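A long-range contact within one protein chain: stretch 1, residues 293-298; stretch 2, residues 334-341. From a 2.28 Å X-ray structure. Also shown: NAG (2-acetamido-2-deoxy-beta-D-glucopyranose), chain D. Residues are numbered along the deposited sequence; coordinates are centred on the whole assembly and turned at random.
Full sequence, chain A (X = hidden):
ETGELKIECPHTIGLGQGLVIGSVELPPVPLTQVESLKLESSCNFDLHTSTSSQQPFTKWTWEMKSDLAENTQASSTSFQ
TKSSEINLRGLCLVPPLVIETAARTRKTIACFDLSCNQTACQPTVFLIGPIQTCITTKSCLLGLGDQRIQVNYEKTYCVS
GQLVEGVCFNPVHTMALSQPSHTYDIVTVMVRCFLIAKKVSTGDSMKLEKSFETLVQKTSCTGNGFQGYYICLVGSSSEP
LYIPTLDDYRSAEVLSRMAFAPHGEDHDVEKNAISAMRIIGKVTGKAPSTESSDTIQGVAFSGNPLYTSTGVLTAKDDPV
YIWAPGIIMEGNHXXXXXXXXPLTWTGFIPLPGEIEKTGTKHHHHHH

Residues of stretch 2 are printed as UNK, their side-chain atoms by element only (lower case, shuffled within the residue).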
# COMPACT_ATOMS: atom_id res chain seq x y z
N SER A 293 -8.72 22.02 16.48
CA SER A 293 -7.29 21.94 16.75
C SER A 293 -6.63 20.92 15.85
O SER A 293 -7.30 20.10 15.21
CB SER A 293 -7.05 21.54 18.20
OG SER A 293 -7.51 22.61 19.02
N ASP A 294 -5.30 20.97 15.82
CA ASP A 294 -4.49 20.10 14.99
C ASP A 294 -4.56 18.64 15.41
O ASP A 294 -4.49 18.34 16.59
CB ASP A 294 -3.04 20.54 15.02
CG ASP A 294 -2.81 21.83 14.26
OD1 ASP A 294 -3.67 22.25 13.44
OD2 ASP A 294 -1.74 22.43 14.49
N THR A 295 -4.71 17.76 14.43
CA THR A 295 -4.84 16.32 14.64
C THR A 295 -3.80 15.52 13.89
O THR A 295 -3.78 14.30 13.98
CB THR A 295 -6.24 15.85 14.21
OG1 THR A 295 -6.47 16.22 12.85
CG2 THR A 295 -7.30 16.49 15.10
N ILE A 296 -2.92 16.19 13.16
CA ILE A 296 -1.92 15.53 12.33
C ILE A 296 -0.64 16.36 12.28
O ILE A 296 -0.70 17.58 12.34
CB ILE A 296 -2.47 15.25 10.91
CG1 ILE A 296 -1.60 14.21 10.19
CG2 ILE A 296 -2.64 16.54 10.10
CD1 ILE A 296 -2.09 13.86 8.81
N GLN A 297 0.50 15.69 12.18
CA GLN A 297 1.78 16.36 11.95
C GLN A 297 2.60 15.61 10.91
O GLN A 297 2.28 14.49 10.52
CB GLN A 297 2.58 16.48 13.26
CG GLN A 297 3.10 15.16 13.76
CD GLN A 297 3.70 15.23 15.16
OE1 GLN A 297 3.35 16.08 15.96
NE2 GLN A 297 4.58 14.29 15.48
N GLY A 298 3.67 16.25 10.50
CA GLY A 298 4.54 15.67 9.51
C GLY A 298 5.69 16.57 9.21
O GLY A 298 5.91 17.55 9.91
N UNK A 334 6.62 5.07 17.58
CA UNK A 334 7.01 5.49 18.94
C UNK A 334 6.31 6.76 19.44
O UNK A 334 6.28 7.01 20.64
o UNK A 334 9.23 4.56 18.56
c UNK A 334 8.52 5.71 19.01
N UNK A 335 5.78 7.56 18.53
CA UNK A 335 5.02 8.77 18.87
C UNK A 335 3.59 8.36 19.24
O UNK A 335 3.10 7.36 18.72
c UNK A 335 5.05 9.74 17.66
c UNK A 335 4.05 10.88 17.78
c UNK A 335 6.46 10.29 17.50
N UNK A 336 2.93 9.12 20.10
CA UNK A 336 1.56 8.79 20.52
C UNK A 336 0.49 9.51 19.72
O UNK A 336 -0.50 8.91 19.32
c UNK A 336 1.33 9.10 22.01
s UNK A 336 1.58 7.75 23.18
N UNK A 337 0.69 10.80 19.49
CA UNK A 337 -0.34 11.64 18.88
C UNK A 337 -0.04 12.01 17.44
O UNK A 337 1.11 12.01 17.01
c UNK A 337 -1.04 12.67 21.10
c UNK A 337 -0.52 12.93 19.70
o UNK A 337 -0.56 13.35 22.03
o UNK A 337 -1.95 11.82 21.27
N UNK A 338 -1.11 12.33 16.72
CA UNK A 338 -1.02 12.96 15.40
C UNK A 338 -0.35 12.11 14.33
O UNK A 338 0.20 12.63 13.35
c UNK A 338 -0.33 14.33 15.51
c UNK A 338 -1.04 15.34 16.39
n UNK A 338 -1.61 17.51 18.31
c UNK A 338 -1.10 17.82 16.94
c UNK A 338 -0.28 16.67 16.38
N UNK A 339 -0.42 10.79 14.49
CA UNK A 339 0.28 9.87 13.60
C UNK A 339 -0.67 9.15 12.66
O UNK A 339 -1.90 9.24 12.79
c UNK A 339 0.39 7.86 15.22
c UNK A 339 1.14 8.90 14.41
n UNK A 339 1.62 5.31 17.76
c UNK A 339 1.35 6.94 15.94
c UNK A 339 0.68 6.24 17.11
N UNK A 340 -0.08 8.47 11.69
CA UNK A 340 -0.82 7.85 10.61
C UNK A 340 -0.28 6.49 10.25
O UNK A 340 0.86 6.16 10.61
o UNK A 340 0.62 8.76 8.88
c UNK A 340 -0.74 8.70 9.32
c UNK A 340 -1.25 10.10 9.56
N UNK A 341 -1.10 5.75 9.50
CA UNK A 341 -0.71 4.51 8.82
C UNK A 341 -0.84 4.72 7.33
O UNK A 341 -1.81 5.33 6.87
c UNK A 341 -1.40 2.78 10.63
c UNK A 341 -2.61 1.98 11.06
c UNK A 341 -1.62 3.35 9.22
c UNK A 341 -0.16 1.93 10.68
C1 NAG D . 10.39 8.21 16.88
C2 NAG D . 11.71 8.89 16.63
C3 NAG D . 12.61 8.74 17.85
C4 NAG D . 11.95 9.39 19.07
C5 NAG D . 10.53 8.84 19.24
C6 NAG D . 9.76 9.64 20.29
C7 NAG D . 12.61 8.93 14.31
C8 NAG D . 12.33 10.40 14.15
N2 NAG D . 12.32 8.29 15.46
O3 NAG D . 13.88 9.34 17.57
O4 NAG D . 12.71 9.08 20.25
O5 NAG D . 9.80 8.87 18.01
O6 NAG D . 9.51 10.96 19.81
O7 NAG D . 13.11 8.30 13.40
O HOH W 1 3.22 13.86 18.57

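Position 334 carries one carbon followed by one oxygen, and that side chain is out of reach of stretch 1. A two-atom chain ending in oxygen is serine. Ser 334 meets the sugar instead, its CB lying 3.6 Å from O5 of the NAG.

At position 335 there are three carbons, the first carrying the other two, with no hetero atom. Its CA-to-CB bond points toward stretch 1, and one methyl lies near the amide end of Gln 297. A fork at the first carbon with nothing beyond it is valine. CG1 of Val 335 sits 4.1 Å from NE2 of Gln 297, while its CG2 is 3.7 Å from O5 of the NAG, so the short branched side chain touches both protein and glycan.

Position 336 has one carbon and one sulfur, out of reach of stretch 1: cysteine, and Cys 336 is bonded covalently to a group elsewhere in the structure.

Position 337 shows two carbons, the second bearing two oxygens, and the end of this side chain leads away from stretch 1. A carboxylate on so short a stem is aspartate. The backbone of Asp 337 does more than its acid: water 1 donates to its O at 3.2 Å and, weakly, to OE1 of Gln 297 at 3.4 Å.

Position 338 extends four carbons in a row to a nitrogen, running along stretch 1, and that is lysine. CE of Lys 338 lies 3.4 Å from O of Asp 294, and its CD lies 3.7 Å from OE1 of Gln 297. The backbone phi/psi of 63/27 is unusual for a residue with a side chain.

Position 339 has the same four carbons and nitrogen, but its CA-to-CB bond points away from stretch 1. It too is lysine; NZ of Lys 339 donates to O of Val 335 at 2.7 Å, tying stretch 2 to itself.

Position 340 has one carbon carrying an oxygen and a carbon, and that end carbon packs on CD1 of Ile 296. This is threonine; CG2 of Thr 340 lies 3.9 Å from CD1 of Ile 296.

Position 341, four carbons forked at the second, is leucine; Leu 341 is out of reach.

The contact centres on one residue. Lys 338 accepts a hydrogen bond at its O from N of Gln 297 (3.3 Å), and its CA makes a CA-H...O contact with O of Thr 295 (3.4 Å). These two backbone contacts lie where the stretches come closest, at Ile 296 and Lys 338, whose CA atoms are 4.1 Å apart, and the long aliphatic chain covers neighbouring surface. The rule to read here is economy: one well-placed residue supplies most of the contact, with small side-chain contacts from Val 335 and Thr 340 beside it.

Stretch 2 (334-341) SVCDKKTL
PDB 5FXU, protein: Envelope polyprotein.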